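Local coordinates for protein shikimate dehydrogenase (NADP(+)) (Thermus thermophilus, PDB 2D5C) that catalyses the reversible NADPH-linked reduction of 3-dehydroshikimate to shikimate, a step of chorismate biosynthesis on the way to the aromatic amino acids, at residues 172-177 / 201-206; 194-199 / 221-226; 209-214 / 225-230. One frame throughout, in Å; residues are numbered along the deposited sequence.

Contact 1 (172-177 / 201-206); sequences ARLLVN and AAVDLV
In the parallel sheet of the Rossmann-type NADP(+)-binding domain, strands 174-177 and 201-204 run side by side, their axes 4.6 Å apart and 13° from parallel. Five backbone hydrogen bonds hold the register. Two of them, Val203 N to Leu175 O (2.9 Å) and Asn177 N to Val203 O (2.8 Å), lie nearly along their C=O axes. On the face lined by Leu174, Val176, Ala201 and Val203, Leu174 CD1 rests 4.0 Å from Ala201 CB, and helix 126-137 packs over this side. Leu205, an NADP(+)-binding residue just past the strand after Asp204, has its CD2 4.3 Å from Val176 CG1.

The other face carries a polar pair at the C-terminal strand ends. Asn177 and Asp204 both hold CG anti to the backbone N and point the same way, with amide and carboxylate planes 70° apart. Asp204 OD1 takes Asn177 ND2 at 2.8 Å and, closing an Asx turn, Val206 N at 2.9 Å, both from above the carboxylate plane. Asp204 OD2 bonds Thr212 OG1, so three bonds hold the carboxylate. An alanine in place of Asp204 removes both carboxylate oxygens and would probably loosen the Asx turn and the hold on the Asn177 amide and Thr212. The amide is held at its other end too, where Asn177 OD1 bonds Thr179 OG1.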
loop_
_atom_site.group_PDB
_atom_site.type_symbol
_atom_site.label_atom_id
_atom_site.label_comp_id
_atom_site.label_asym_id
_atom_site.label_seq_id
_atom_site.Cartn_x
_atom_site.Cartn_y
_atom_site.Cartn_z
ATOM N N ALA A 172 -31.751 -24.044 -4.560
ATOM C CA ALA A 172 -31.001 -22.794 -4.601
ATOM C C ALA A 172 -31.443 -21.981 -5.810
ATOM O O ALA A 172 -31.922 -22.546 -6.794
ATOM C CB ALA A 172 -29.507 -23.081 -4.697
ATOM N N ARG A 173 -31.288 -20.661 -5.726
ATOM C CA ARG A 173 -31.638 -19.769 -6.831
ATOM C C ARG A 173 -30.379 -19.276 -7.520
ATOM O O ARG A 173 -30.417 -18.824 -8.669
ATOM C CB ARG A 173 -32.463 -18.579 -6.328
ATOM C CG ARG A 173 -33.912 -18.939 -6.106
ATOM C CD ARG A 173 -34.587 -19.294 -7.434
ATOM N NE ARG A 173 -35.686 -20.241 -7.258
ATOM C CZ ARG A 173 -35.559 -21.564 -7.326
ATOM N NH1 ARG A 173 -34.378 -22.114 -7.575
ATOM N NH2 ARG A 173 -36.617 -22.343 -7.135
ATOM N N LEU A 174 -29.259 -19.346 -6.807
ATOM C CA LEU A 174 -27.972 -18.948 -7.353
ATOM C C LEU A 174 -27.010 -20.061 -6.961
ATOM O O LEU A 174 -26.874 -20.381 -5.785
ATOM C CB LEU A 174 -27.491 -17.635 -6.745
ATOM C CG LEU A 174 -26.080 -17.210 -7.164
ATOM C CD1 LEU A 174 -26.009 -17.056 -8.684
ATOM C CD2 LEU A 174 -25.712 -15.916 -6.465
ATOM N N LEU A 175 -26.354 -20.652 -7.946
ATOM C CA LEU A 175 -25.420 -21.736 -7.681
ATOM C C LEU A 175 -24.045 -21.298 -8.176
ATOM O O LEU A 175 -23.901 -20.883 -9.325
ATOM C CB LEU A 175 -25.898 -22.988 -8.434
ATOM C CG LEU A 175 -25.150 -24.304 -8.291
ATOM C CD1 LEU A 175 -25.088 -24.738 -6.830
ATOM C CD2 LEU A 175 -25.882 -25.340 -9.143
ATOM N N VAL A 176 -23.031 -21.384 -7.316
ATOM C CA VAL A 176 -21.689 -20.973 -7.708
ATOM C C VAL A 176 -20.693 -22.112 -7.555
ATOM O O VAL A 176 -20.581 -22.698 -6.478
ATOM C CB VAL A 176 -21.180 -19.779 -6.838
ATOM C CG1 VAL A 176 -19.789 -19.362 -7.280
ATOM C CG2 VAL A 176 -22.131 -18.600 -6.953
ATOM N N ASN A 177 -19.996 -22.456 -8.628
ATOM C CA ASN A 177 -18.995 -23.507 -8.486
ATOM C C ASN A 177 -17.672 -22.893 -8.075
ATOM O O ASN A 177 -17.053 -22.171 -8.855
ATOM C CB ASN A 177 -18.773 -24.292 -9.778
ATOM C CG ASN A 177 -17.626 -25.278 -9.644
ATOM O OD1 ASN A 177 -17.506 -25.959 -8.620
ATOM N ND2 ASN A 177 -16.786 -25.368 -10.674
ATOM N N ALA A 201 -29.877 -18.908 -11.422
ATOM C CA ALA A 201 -28.630 -18.582 -12.104
ATOM C C ALA A 201 -27.450 -19.434 -11.600
ATOM O O ALA A 201 -27.493 -19.993 -10.497
ATOM C CB ALA A 201 -28.308 -17.090 -11.925
ATOM N N ALA A 202 -26.410 -19.535 -12.423
ATOM C CA ALA A 202 -25.216 -20.300 -12.068
ATOM C C ALA A 202 -23.964 -19.560 -12.519
ATOM O O ALA A 202 -23.939 -18.937 -13.584
ATOM C CB ALA A 202 -25.260 -21.689 -12.706
ATOM N N VAL A 203 -22.928 -19.616 -11.688
ATOM C CA VAL A 203 -21.661 -18.962 -11.990
ATOM C C VAL A 203 -20.545 -19.958 -11.733
ATOM O O VAL A 203 -20.591 -20.691 -10.743
ATOM C CB VAL A 203 -21.443 -17.728 -11.083
ATOM C CG1 VAL A 203 -20.130 -17.047 -11.438
ATOM C CG2 VAL A 203 -22.628 -16.755 -11.241
ATOM N N ASP A 204 -19.573 -20.021 -12.640
ATOM C CA ASP A 204 -18.454 -20.953 -12.471
ATOM C C ASP A 204 -17.157 -20.152 -12.406
ATOM O O ASP A 204 -16.902 -19.314 -13.268
ATOM C CB ASP A 204 -18.397 -21.956 -13.648
ATOM C CG ASP A 204 -17.570 -23.208 -13.327
ATOM O OD1 ASP A 204 -16.731 -23.147 -12.405
ATOM O OD2 ASP A 204 -17.738 -24.259 -14.003
ATOM N N LEU A 205 -16.353 -20.387 -11.369
ATOM C CA LEU A 205 -15.079 -19.698 -11.225
ATOM C C LEU A 205 -14.030 -20.337 -12.141
ATOM O O LEU A 205 -13.039 -19.696 -12.486
ATOM C CB LEU A 205 -14.588 -19.750 -9.768
ATOM C CG LEU A 205 -15.535 -19.221 -8.688
ATOM C CD1 LEU A 205 -14.763 -18.978 -7.388
ATOM C CD2 LEU A 205 -16.174 -17.944 -9.161
ATOM N N VAL A 206 -14.246 -21.602 -12.504
ATOM C CA VAL A 206 -13.336 -22.308 -13.407
ATOM C C VAL A 206 -13.572 -21.723 -14.795
ATOM O O VAL A 206 -14.725 -21.638 -15.249
ATOM C CB VAL A 206 -13.639 -23.828 -13.473
ATOM C CG1 VAL A 206 -12.847 -24.482 -14.626
ATOM C CG2 VAL A 206 -13.282 -24.493 -12.150
#

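Contact 2 (194-199 / 221-226); sequences ELFPEE and KGLKVQ
Leu223 fits its two methyl groups against the backbone and ring of the loop 194-199. CD2 lies 3.3 Å from Pro197 O and equally near the carbonyl carbon of Glu199, while CD1 sits 3.8 Å from Pro197 CG, the leucine crossing the proline at about a right angle. The same CD1 reaches the edge of the Phe196 ring, close to its plane, 4.1 Å from CD2 of that ring. Lys221 adds aliphatic packing: its chain bends at chi2 (74°) and chi3 (60°), bringing CE to 3.8 Å from Phe196 CB and CG to 3.4 Å from Pro197 O. No direct hydrogen bond joins the two segments.

Water does so on the outer side, at two positions too close to be filled together and probably alternatives: one donates to Glu198 O (2.5 Å) and Gly222 O, the other to Glu198 O and Lys221 O.

Further out, Lys221 NZ bonds Ala193 O, which holds the bent chain across the loop. The Phe196 ring meets that of Phe214 and touches Glu217 and Ala218 of helix 213-220. Gly222, with phi 95°, closes that helix in a Schellman motif, its positive phi turning the chain toward strand 224-226. The arrangement belongs to the helix-to-strand turn of a beta-alpha-beta crossover, packed here against the loop that leads into strand 201-204 of the Rossmann-type domain.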
loop_
_atom_site.group_PDB
_atom_site.type_symbol
_atom_site.label_atom_id
_atom_site.label_comp_id
_atom_site.label_asym_id
_atom_site.label_seq_id
_atom_site.Cartn_x
_atom_site.Cartn_y
_atom_site.Cartn_z
ATOM N N GLU A 194 -29.211 -33.910 -12.429
ATOM C CA GLU A 194 -30.511 -33.941 -11.759
ATOM C C GLU A 194 -30.590 -33.136 -10.460
ATOM O O GLU A 194 -31.675 -33.010 -9.882
ATOM C CB GLU A 194 -30.936 -35.388 -11.475
ATOM C CG GLU A 194 -29.967 -36.185 -10.601
ATOM C CD GLU A 194 -30.562 -37.506 -10.118
ATOM O OE1 GLU A 194 -31.480 -38.030 -10.790
ATOM O OE2 GLU A 194 -30.109 -38.028 -9.074
ATOM N N LEU A 195 -29.460 -32.600 -9.988
ATOM C CA LEU A 195 -29.480 -31.813 -8.752
ATOM C C LEU A 195 -29.528 -30.308 -9.017
ATOM O O LEU A 195 -29.602 -29.500 -8.083
ATOM C CB LEU A 195 -28.276 -32.158 -7.865
ATOM C CG LEU A 195 -28.261 -33.593 -7.313
ATOM C CD1 LEU A 195 -27.136 -33.733 -6.284
ATOM C CD2 LEU A 195 -29.598 -33.925 -6.676
ATOM N N PHE A 196 -29.491 -29.927 -10.289
ATOM C CA PHE A 196 -29.577 -28.507 -10.634
ATOM C C PHE A 196 -31.003 -28.002 -10.407
ATOM O O PHE A 196 -31.965 -28.767 -10.543
ATOM C CB PHE A 196 -29.247 -28.260 -12.116
ATOM C CG PHE A 196 -27.769 -28.252 -12.439
ATOM C CD1 PHE A 196 -27.047 -29.441 -12.502
ATOM C CD2 PHE A 196 -27.105 -27.055 -12.691
ATOM C CE1 PHE A 196 -25.684 -29.436 -12.815
ATOM C CE2 PHE A 196 -25.735 -27.037 -13.008
ATOM C CZ PHE A 196 -25.028 -28.228 -13.070
ATOM N N PRO A 197 -31.162 -26.715 -10.047
ATOM C CA PRO A 197 -32.505 -26.164 -9.835
ATOM C C PRO A 197 -33.119 -25.933 -11.229
ATOM O O PRO A 197 -32.375 -25.787 -12.198
ATOM C CB PRO A 197 -32.219 -24.863 -9.103
ATOM C CG PRO A 197 -30.945 -24.387 -9.777
ATOM C CD PRO A 197 -30.133 -25.703 -9.746
ATOM N N GLU A 198 -34.452 -25.931 -11.344
ATOM C CA GLU A 198 -35.097 -25.729 -12.655
ATOM C C GLU A 198 -35.191 -24.233 -13.007
ATOM O O GLU A 198 -35.618 -23.864 -14.104
ATOM C CB GLU A 198 -36.498 -26.372 -12.703
ATOM C CG GLU A 198 -36.598 -27.892 -12.463
ATOM C CD GLU A 198 -36.098 -28.756 -13.614
ATOM O OE1 GLU A 198 -36.265 -28.389 -14.807
ATOM O OE2 GLU A 198 -35.554 -29.833 -13.289
ATOM N N GLU A 199 -34.795 -23.374 -12.067
ATOM C CA GLU A 199 -34.805 -21.930 -12.303
ATOM C C GLU A 199 -33.775 -21.202 -11.442
ATOM O O GLU A 199 -33.463 -21.628 -10.332
ATOM C CB GLU A 199 -36.190 -21.339 -12.028
ATOM C CG GLU A 199 -36.508 -21.161 -10.549
ATOM C CD GLU A 199 -37.697 -20.239 -10.314
ATOM O OE1 GLU A 199 -38.843 -20.726 -10.335
ATOM O OE2 GLU A 199 -37.483 -19.023 -10.108
ATOM N N LYS A 221 -30.327 -26.347 -18.610
ATOM C CA LYS A 221 -31.343 -26.565 -17.584
ATOM C C LYS A 221 -32.318 -25.400 -17.466
ATOM O O LYS A 221 -33.338 -25.501 -16.789
ATOM C CB LYS A 221 -30.674 -26.773 -16.223
ATOM C CG LYS A 221 -31.594 -27.305 -15.141
ATOM C CD LYS A 221 -31.904 -28.776 -15.370
ATOM C CE LYS A 221 -30.627 -29.605 -15.355
ATOM N NZ LYS A 221 -30.857 -31.025 -15.734
ATOM N N GLY A 222 -31.995 -24.289 -18.112
ATOM C CA GLY A 222 -32.864 -23.134 -18.037
ATOM C C GLY A 222 -32.435 -22.156 -16.964
ATOM O O GLY A 222 -33.281 -21.485 -16.369
ATOM N N LEU A 223 -31.129 -22.086 -16.697
ATOM C CA LEU A 223 -30.596 -21.158 -15.707
ATOM C C LEU A 223 -29.802 -20.072 -16.414
ATOM O O LEU A 223 -29.211 -20.307 -17.470
ATOM C CB LEU A 223 -29.656 -21.872 -14.711
ATOM C CG LEU A 223 -30.194 -23.082 -13.945
ATOM C CD1 LEU A 223 -29.127 -23.514 -12.941
ATOM C CD2 LEU A 223 -31.486 -22.752 -13.235
ATOM N N LYS A 224 -29.783 -18.878 -15.830
ATOM C CA LYS A 224 -29.012 -17.777 -16.391
ATOM C C LYS A 224 -27.572 -18.094 -15.968
ATOM O O LYS A 224 -27.356 -18.546 -14.845
ATOM C CB LYS A 224 -29.470 -16.449 -15.774
ATOM C CG LYS A 224 -28.895 -15.223 -16.462
ATOM C CD LYS A 224 -29.377 -13.939 -15.792
ATOM C CE LYS A 224 -28.827 -12.706 -16.494
ATOM N NZ LYS A 224 -29.254 -12.642 -17.918
ATOM N N VAL A 225 -26.594 -17.870 -16.839
ATOM C CA VAL A 225 -25.218 -18.212 -16.474
ATOM C C VAL A 225 -24.169 -17.139 -16.705
ATOM O O VAL A 225 -24.355 -16.216 -17.494
ATOM C CB VAL A 225 -24.718 -19.487 -17.235
ATOM C CG1 VAL A 225 -25.595 -20.682 -16.911
ATOM C CG2 VAL A 225 -24.678 -19.222 -18.739
ATOM N N GLN A 226 -23.052 -17.277 -15.995
ATOM C CA GLN A 226 -21.925 -16.368 -16.146
ATOM C C GLN A 226 -20.640 -17.172 -16.025
ATOM O O GLN A 226 -20.507 -18.002 -15.130
ATOM C CB GLN A 226 -21.935 -15.270 -15.082
ATOM C CG GLN A 226 -20.804 -14.266 -15.286
ATOM C CD GLN A 226 -20.831 -13.135 -14.283
ATOM O OE1 GLN A 226 -20.660 -13.350 -13.081
ATOM N NE2 GLN A 226 -21.054 -11.918 -14.771
HETATM O O HOH W 1 -35.987 -22.478 -16.164
HETATM O O HOH W 2 -36.072 -24.483 -17.117
#

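Contact 3 (209-214 / 225-230); sequences PLWTRF and VQTGLP. With SO4 (sulfate ion), chain D; SO4 (sulfate ion), chain C.
Thr227 forms the tight centre between 209-214 and 225-230, with Trp211 on one flank and Leu210 on another. Its CG2, anti to the carbonyl carbon, sits over one face of the indole in a CH-pi contact, 3.8 Å from the centroid of the six-membered ring of Trp211 and 19° off the ring normal. Val225 meets the same ring differently: its CG2 approaches at the edge, in the plane, 3.8 Å from Trp211 CZ3. Leu210, with CG anti to the backbone N, sends CD1 into the angle between Thr227 and Leu229, 3.7 Å from Thr227 CB and 3.6 Å from Leu229 CG. This packing is apolar, with no direct hydrogen bond across.

On the looser side a water bridges the segments, and each of two sulfates binds one of them alone. The water donates to Leu210 O and accepts from Gly228 N, 2.8 Å from each, tying this NADP(+)-binding glycine to the loop between strand 201-204 and helix 213-220. One sulfate, probably from the crystallisation liquor, is gripped by Thr227 twice: N donates to sulfate O4 at 2.8 Å in a nearly straight bond (167°), and OG1 donates to O1. Thr227 OG1 also accepts a weak capping bond from Leu229 N (3.4 Å), so the hydroxyl serves both anion and helix start. Arg213 NH2 donates a weak bond to O3 of the other sulfate.

Lys219 of helix 213-220 makes a cation-pi contact with the Trp211 ring, and Thr212 OG1 caps that helix by accepting from Leu215 N. Arg258 of helix 250-260 touches Leu210 and Leu229. The contact thus joins the loop leading into helix 213-220 to the end of strand 224-226, in one beta-alpha-beta unit, and to the turn beyond it where helix 229-244 starts.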
loop_
_atom_site.group_PDB
_atom_site.type_symbol
_atom_site.label_atom_id
_atom_site.label_comp_id
_atom_site.label_asym_id
_atom_site.label_seq_id
_atom_site.Cartn_x
_atom_site.Cartn_y
_atom_site.Cartn_z
ATOM N N PRO A 209 -11.866 -25.350 -19.204
ATOM C CA PRO A 209 -12.357 -24.640 -20.389
ATOM C C PRO A 209 -13.290 -23.485 -20.009
ATOM O O PRO A 209 -13.803 -23.452 -18.890
ATOM C CB PRO A 209 -13.090 -25.735 -21.145
ATOM C CG PRO A 209 -13.671 -26.554 -20.032
ATOM C CD PRO A 209 -12.507 -26.671 -19.082
ATOM N N LEU A 210 -13.517 -22.550 -20.931
ATOM C CA LEU A 210 -14.404 -21.419 -20.641
ATOM C C LEU A 210 -15.823 -21.919 -20.371
ATOM O O LEU A 210 -16.438 -21.570 -19.359
ATOM C CB LEU A 210 -14.418 -20.420 -21.803
ATOM C CG LEU A 210 -15.291 -19.174 -21.623
ATOM C CD1 LEU A 210 -14.787 -18.352 -20.425
ATOM C CD2 LEU A 210 -15.263 -18.322 -22.897
ATOM N N TRP A 211 -16.352 -22.726 -21.287
ATOM C CA TRP A 211 -17.683 -23.283 -21.113
ATOM C C TRP A 211 -17.568 -24.691 -20.571
ATOM O O TRP A 211 -17.539 -25.667 -21.312
ATOM C CB TRP A 211 -18.453 -23.249 -22.432
ATOM C CG TRP A 211 -18.832 -21.848 -22.761
ATOM C CD1 TRP A 211 -18.191 -21.001 -23.617
ATOM C CD2 TRP A 211 -19.860 -21.073 -22.124
ATOM N NE1 TRP A 211 -18.751 -19.745 -23.547
ATOM C CE2 TRP A 211 -19.778 -19.764 -22.639
ATOM C CE3 TRP A 211 -20.838 -21.362 -21.164
ATOM C CZ2 TRP A 211 -20.642 -18.738 -22.230
ATOM C CZ3 TRP A 211 -21.699 -20.341 -20.753
ATOM C CH2 TRP A 211 -21.592 -19.046 -21.289
ATOM N N THR A 212 -17.464 -24.756 -19.251
ATOM C CA THR A 212 -17.324 -25.989 -18.501
ATOM C C THR A 212 -18.565 -26.856 -18.597
ATOM O O THR A 212 -19.624 -26.397 -19.026
ATOM C CB THR A 212 -17.080 -25.662 -17.019
ATOM O OG1 THR A 212 -18.177 -24.887 -16.529
ATOM C CG2 THR A 212 -15.800 -24.837 -16.860
ATOM N N ARG A 213 -18.436 -28.113 -18.193
ATOM C CA ARG A 213 -19.575 -29.008 -18.213
ATOM C C ARG A 213 -20.665 -28.417 -17.308
ATOM O O ARG A 213 -21.824 -28.353 -17.693
ATOM C CB ARG A 213 -19.186 -30.406 -17.736
ATOM C CG ARG A 213 -20.343 -31.373 -17.843
ATOM C CD ARG A 213 -19.989 -32.822 -17.519
ATOM N NE ARG A 213 -21.222 -33.605 -17.518
ATOM C CZ ARG A 213 -21.436 -34.701 -16.804
ATOM N NH1 ARG A 213 -20.488 -35.193 -16.013
ATOM N NH2 ARG A 213 -22.626 -35.281 -16.852
ATOM N N PHE A 214 -20.274 -27.968 -16.112
ATOM C CA PHE A 214 -21.202 -27.351 -15.150
ATOM C C PHE A 214 -22.023 -26.211 -15.788
ATOM O O PHE A 214 -23.251 -26.141 -15.635
ATOM C CB PHE A 214 -20.387 -26.806 -13.963
ATOM C CG PHE A 214 -21.183 -25.999 -12.962
ATOM C CD1 PHE A 214 -21.869 -26.625 -11.927
ATOM C CD2 PHE A 214 -21.184 -24.614 -13.018
ATOM C CE1 PHE A 214 -22.538 -25.874 -10.951
ATOM C CE2 PHE A 214 -21.853 -23.847 -12.044
ATOM C CZ PHE A 214 -22.528 -24.483 -11.010
ATOM N N VAL A 225 -26.594 -17.870 -16.839
ATOM C CA VAL A 225 -25.218 -18.212 -16.474
ATOM C C VAL A 225 -24.169 -17.139 -16.705
ATOM O O VAL A 225 -24.355 -16.216 -17.494
ATOM C CB VAL A 225 -24.718 -19.487 -17.235
ATOM C CG1 VAL A 225 -25.595 -20.682 -16.911
ATOM C CG2 VAL A 225 -24.678 -19.222 -18.739
ATOM N N GLN A 226 -23.052 -17.277 -15.995
ATOM C CA GLN A 226 -21.925 -16.368 -16.146
ATOM C C GLN A 226 -20.640 -17.172 -16.025
ATOM O O GLN A 226 -20.507 -18.002 -15.130
ATOM C CB GLN A 226 -21.935 -15.270 -15.082
ATOM C CG GLN A 226 -20.804 -14.266 -15.286
ATOM C CD GLN A 226 -20.831 -13.135 -14.283
ATOM O OE1 GLN A 226 -20.660 -13.350 -13.081
ATOM N NE2 GLN A 226 -21.054 -11.918 -14.771
ATOM N N THR A 227 -19.698 -16.934 -16.933
ATOM C CA THR A 227 -18.422 -17.641 -16.909
ATOM C C THR A 227 -17.552 -17.030 -15.818
ATOM O O THR A 227 -17.967 -16.088 -15.147
ATOM C CB THR A 227 -17.660 -17.512 -18.238
ATOM O OG1 THR A 227 -17.263 -16.151 -18.416
ATOM C CG2 THR A 227 -18.542 -17.957 -19.418
ATOM N N GLY A 228 -16.350 -17.568 -15.657
ATOM C CA GLY A 228 -15.451 -17.072 -14.631
ATOM C C GLY A 228 -14.633 -15.869 -15.054
ATOM O O GLY A 228 -13.906 -15.304 -14.239
ATOM N N LEU A 229 -14.749 -15.450 -16.312
ATOM C CA LEU A 229 -13.962 -14.311 -16.770
ATOM C C LEU A 229 -14.330 -12.968 -16.133
ATOM O O LEU A 229 -13.442 -12.181 -15.788
ATOM C CB LEU A 229 -14.016 -14.188 -18.298
ATOM C CG LEU A 229 -13.356 -15.289 -19.136
ATOM C CD1 LEU A 229 -13.288 -14.820 -20.593
ATOM C CD2 LEU A 229 -11.959 -15.598 -18.616
ATOM N N PRO A 230 -15.636 -12.671 -15.983
ATOM C CA PRO A 230 -15.969 -11.386 -15.369
ATOM C C PRO A 230 -15.361 -11.236 -13.969
ATOM O O PRO A 230 -14.850 -10.166 -13.630
ATOM C CB PRO A 230 -17.493 -11.393 -15.362
ATOM C CG PRO A 230 -17.806 -12.161 -16.633
ATOM C CD PRO A 230 -16.842 -13.315 -16.537
HETATM S S SO4 D . -20.056 -14.230 -19.940
HETATM O O1 SO4 D . -18.436 -14.219 -20.069
HETATM O O2 SO4 D . -20.441 -12.834 -19.934
HETATM O O3 SO4 D . -20.582 -14.899 -20.936
HETATM O O4 SO4 D . -20.277 -14.787 -18.629
HETATM S S SO4 C . -24.324 -36.901 -14.076
HETATM O O1 SO4 C . -25.160 -35.562 -14.458
HETATM O O2 SO4 C . -25.094 -37.535 -13.033
HETATM O O3 SO4 C . -24.180 -37.657 -15.137
HETATM O O4 SO4 C . -23.109 -36.378 -13.513
HETATM O O HOH W 3 -16.105 -19.989 -17.103
#

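Strand 201-204 connects the three contacts. Contact 1 pairs it with 174-177, while its other edge takes strand 224-226 through Ala202 N to Lys224 O (2.8 Å) and Gln226 N to Ala202 O (3.1 Å). Contact 2 lies at the chain leading into strand 224-226 and contact 3 at its C-terminal end, their centres about 14 Å apart, and Phe196 CZ of contact 2 meets Phe214 CD1 of contact 3 at 3.7 Å. Of two NADP(+)-binding residues, Leu205 in contact 1 has its side chain about 6 Å from Gly228 in contact 3. From side chain to bound shikimate it is about 8 Å for Leu205 and about 9 Å for Leu229, whereas contact 2 lies away from these sites.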